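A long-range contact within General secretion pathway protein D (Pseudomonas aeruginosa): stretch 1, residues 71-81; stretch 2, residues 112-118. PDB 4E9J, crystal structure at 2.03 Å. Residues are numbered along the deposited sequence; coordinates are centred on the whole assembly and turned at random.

Stretch 1 (71-81) QLFLSVMSTHG
Stretch 2 (112-118) RLETRVI

A helix packs against a strand, running roughly antiparallel to it, and side chains and one water, rather than direct hydrogen bonds, join them. Residues 71-79 continue a helix begun earlier, with phi/psi near -62/-42; H80 leaves it at -100/13, and G81 follows at 78/34, a positive phi that favours glycine. The strand is extended, with phi/psi of -106/137 at E114, -106/107 at T115, -115/138 at R116, -95/128 at V117 and -116/113 at I118. The two axes make an angle of 149° and approach to 9.4 Å. Register is set by CA of V76 lying 6.4 Å from CA of T115, and CA of L72 8.0 Å from CA of V117.

Strand alternation sorts the side chains: L113, T115 and V117 point toward the helix, E114 and R116 away. On that far side NE of R116 (chi1 t, chi2 t, chi3 m) donates a nearly straight hydrogen bond (172°) to OE2 of E114 (t, t) at 2.9 Å, part of a salt bridge.

The apolar contact centres on T115, whose m rotamer presents its methyl to the helix: CG2 of T115 meets CG2 of V76 (t) at 3.5 Å and CD1 of L72 (t, p) at 3.8 Å. The same CD1 of L72 reaches CG2 of V117 (t) at 3.9 Å. Further along, CG2 of T79 touches CD1 of L113 (m, t) at 4.0 Å, and CE1 of H80 comes within 4.1 Å of CB of L113, obliquely to the ring.

Polar groups are handled separately. OG1 of T79 (m) donates to O of S75 at 2.8 Å and is also bonded elsewhere in the structure; OG1 of T115 stays 3.9 Å from OG1 of T79, too long for a hydrogen bond. A water supplies the polar link instead: its O hydrogen-bonds NE2 of H80 (chi1 m, chi2 -92°) at 3.0 Å and OG1 of T115 at 2.7 Å, and donates to O of L113 at 3.1 Å.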

# COMPACT_ATOMS: atom_id res chain seq x y z
N GLN A 71 -14.36 8.79 -6.97
CA GLN A 71 -13.40 7.87 -6.33
C GLN A 71 -13.90 6.42 -6.47
O GLN A 71 -13.11 5.52 -6.78
CB GLN A 71 -13.21 8.20 -4.83
CG GLN A 71 -12.44 9.48 -4.54
CD GLN A 71 -12.42 9.72 -3.04
OE1 GLN A 71 -11.87 8.92 -2.27
NE2 GLN A 71 -13.05 10.79 -2.58
N LEU A 72 -15.21 6.18 -6.25
CA LEU A 72 -15.80 4.86 -6.40
C LEU A 72 -15.64 4.36 -7.86
O LEU A 72 -15.27 3.21 -8.08
CB LEU A 72 -17.26 4.87 -5.96
CG LEU A 72 -18.09 3.62 -6.24
CD1 LEU A 72 -17.51 2.43 -5.50
CD2 LEU A 72 -19.54 3.85 -5.84
N PHE A 73 -15.87 5.23 -8.84
CA PHE A 73 -15.65 4.93 -10.27
C PHE A 73 -14.22 4.45 -10.52
O PHE A 73 -14.03 3.43 -11.17
CB PHE A 73 -15.96 6.17 -11.13
CG PHE A 73 -15.40 6.16 -12.53
CD1 PHE A 73 -15.90 5.30 -13.49
CD2 PHE A 73 -14.44 7.08 -12.91
CE1 PHE A 73 -15.45 5.36 -14.82
CE2 PHE A 73 -13.97 7.12 -14.23
CZ PHE A 73 -14.46 6.24 -15.17
N LEU A 74 -13.22 5.17 -9.98
CA LEU A 74 -11.80 4.78 -10.16
C LEU A 74 -11.49 3.43 -9.54
O LEU A 74 -10.74 2.65 -10.12
CB LEU A 74 -10.88 5.85 -9.60
CG LEU A 74 -10.93 7.23 -10.26
CD1 LEU A 74 -9.93 8.18 -9.60
CD2 LEU A 74 -10.70 7.14 -11.74
N SER A 75 -12.09 3.13 -8.37
CA SER A 75 -11.93 1.87 -7.68
C SER A 75 -12.53 0.74 -8.50
O SER A 75 -11.94 -0.33 -8.57
CB SER A 75 -12.58 1.90 -6.30
OG SER A 75 -11.66 2.38 -5.33
N VAL A 76 -13.70 0.97 -9.12
CA VAL A 76 -14.33 -0.05 -9.97
C VAL A 76 -13.48 -0.30 -11.21
O VAL A 76 -13.24 -1.45 -11.57
CB VAL A 76 -15.81 0.31 -10.29
CG1 VAL A 76 -16.39 -0.57 -11.40
CG2 VAL A 76 -16.67 0.20 -9.03
N MET A 77 -12.97 0.75 -11.84
CA MET A 77 -12.13 0.60 -13.03
C MET A 77 -10.87 -0.20 -12.67
O MET A 77 -10.58 -1.21 -13.31
CB MET A 77 -11.72 1.98 -13.57
CG MET A 77 -12.80 2.76 -14.35
SD MET A 77 -13.79 1.88 -15.60
CE MET A 77 -15.18 1.51 -14.67
N SER A 78 -10.15 0.24 -11.63
CA SER A 78 -8.97 -0.45 -11.13
C SER A 78 -9.26 -1.90 -10.73
O SER A 78 -8.47 -2.77 -11.08
CB SER A 78 -8.35 0.30 -9.96
OG SER A 78 -7.27 -0.43 -9.38
N THR A 79 -10.44 -2.18 -10.12
CA THR A 79 -10.81 -3.56 -9.76
C THR A 79 -10.81 -4.49 -10.97
O THR A 79 -10.37 -5.62 -10.85
CB THR A 79 -12.18 -3.63 -9.04
OG1 THR A 79 -12.07 -3.00 -7.74
CG2 THR A 79 -12.72 -5.08 -8.86
N HIS A 80 -11.27 -4.01 -12.13
CA HIS A 80 -11.40 -4.81 -13.34
C HIS A 80 -10.26 -4.62 -14.35
O HIS A 80 -10.36 -5.11 -15.47
CB HIS A 80 -12.79 -4.56 -13.95
CG HIS A 80 -13.89 -4.94 -13.02
ND1 HIS A 80 -14.40 -6.22 -13.11
CD2 HIS A 80 -14.42 -4.36 -11.93
CE1 HIS A 80 -15.24 -6.37 -12.11
NE2 HIS A 80 -15.29 -5.30 -11.37
N GLY A 81 -9.18 -3.97 -13.94
CA GLY A 81 -8.00 -3.79 -14.76
C GLY A 81 -8.07 -2.73 -15.82
O GLY A 81 -7.43 -2.87 -16.86
N ARG A 112 -17.45 -13.07 -10.87
CA ARG A 112 -18.39 -12.19 -10.18
C ARG A 112 -17.70 -11.45 -9.02
O ARG A 112 -17.47 -12.05 -7.96
CB ARG A 112 -19.60 -13.00 -9.67
N LEU A 113 -17.38 -10.15 -9.24
CA LEU A 113 -16.77 -9.29 -8.22
C LEU A 113 -17.70 -8.15 -7.87
O LEU A 113 -18.24 -7.50 -8.77
CB LEU A 113 -15.43 -8.70 -8.72
CG LEU A 113 -14.35 -9.70 -9.10
CD1 LEU A 113 -13.06 -8.99 -9.43
CD2 LEU A 113 -14.14 -10.71 -8.01
N GLU A 114 -17.91 -7.90 -6.57
CA GLU A 114 -18.71 -6.77 -6.11
C GLU A 114 -17.76 -5.73 -5.55
O GLU A 114 -16.82 -6.09 -4.86
CB GLU A 114 -19.75 -7.17 -5.05
CG GLU A 114 -20.57 -5.99 -4.52
CD GLU A 114 -21.55 -6.29 -3.40
OE1 GLU A 114 -22.04 -7.44 -3.31
OE2 GLU A 114 -21.86 -5.35 -2.63
N THR A 115 -17.99 -4.44 -5.87
CA THR A 115 -17.27 -3.29 -5.31
C THR A 115 -18.23 -2.61 -4.32
O THR A 115 -19.20 -1.97 -4.75
CB THR A 115 -16.82 -2.35 -6.40
OG1 THR A 115 -15.96 -3.08 -7.29
CG2 THR A 115 -16.09 -1.13 -5.84
N ARG A 116 -17.98 -2.75 -3.00
CA ARG A 116 -18.85 -2.22 -1.96
C ARG A 116 -18.17 -1.12 -1.14
O ARG A 116 -17.01 -1.27 -0.80
CB ARG A 116 -19.25 -3.36 -1.01
CG ARG A 116 -20.42 -2.95 -0.14
CD ARG A 116 -20.80 -3.98 0.87
NE ARG A 116 -21.42 -5.15 0.26
CZ ARG A 116 -21.89 -6.19 0.93
NH1 ARG A 116 -21.80 -6.22 2.26
NH2 ARG A 116 -22.44 -7.22 0.28
N VAL A 117 -18.90 -0.04 -0.82
CA VAL A 117 -18.42 1.03 0.06
C VAL A 117 -18.93 0.67 1.46
O VAL A 117 -20.12 0.40 1.63
CB VAL A 117 -18.93 2.43 -0.37
CG1 VAL A 117 -18.43 3.50 0.59
CG2 VAL A 117 -18.49 2.76 -1.79
N ILE A 118 -18.04 0.65 2.44
CA ILE A 118 -18.36 0.29 3.83
C ILE A 118 -18.09 1.52 4.66
O ILE A 118 -16.94 1.94 4.75
CB ILE A 118 -17.50 -0.91 4.33
CG1 ILE A 118 -17.75 -2.15 3.43
CG2 ILE A 118 -17.84 -1.27 5.78
CD1 ILE A 118 -16.94 -3.43 3.81
O HOH W 1 -17.14 -4.63 -9.17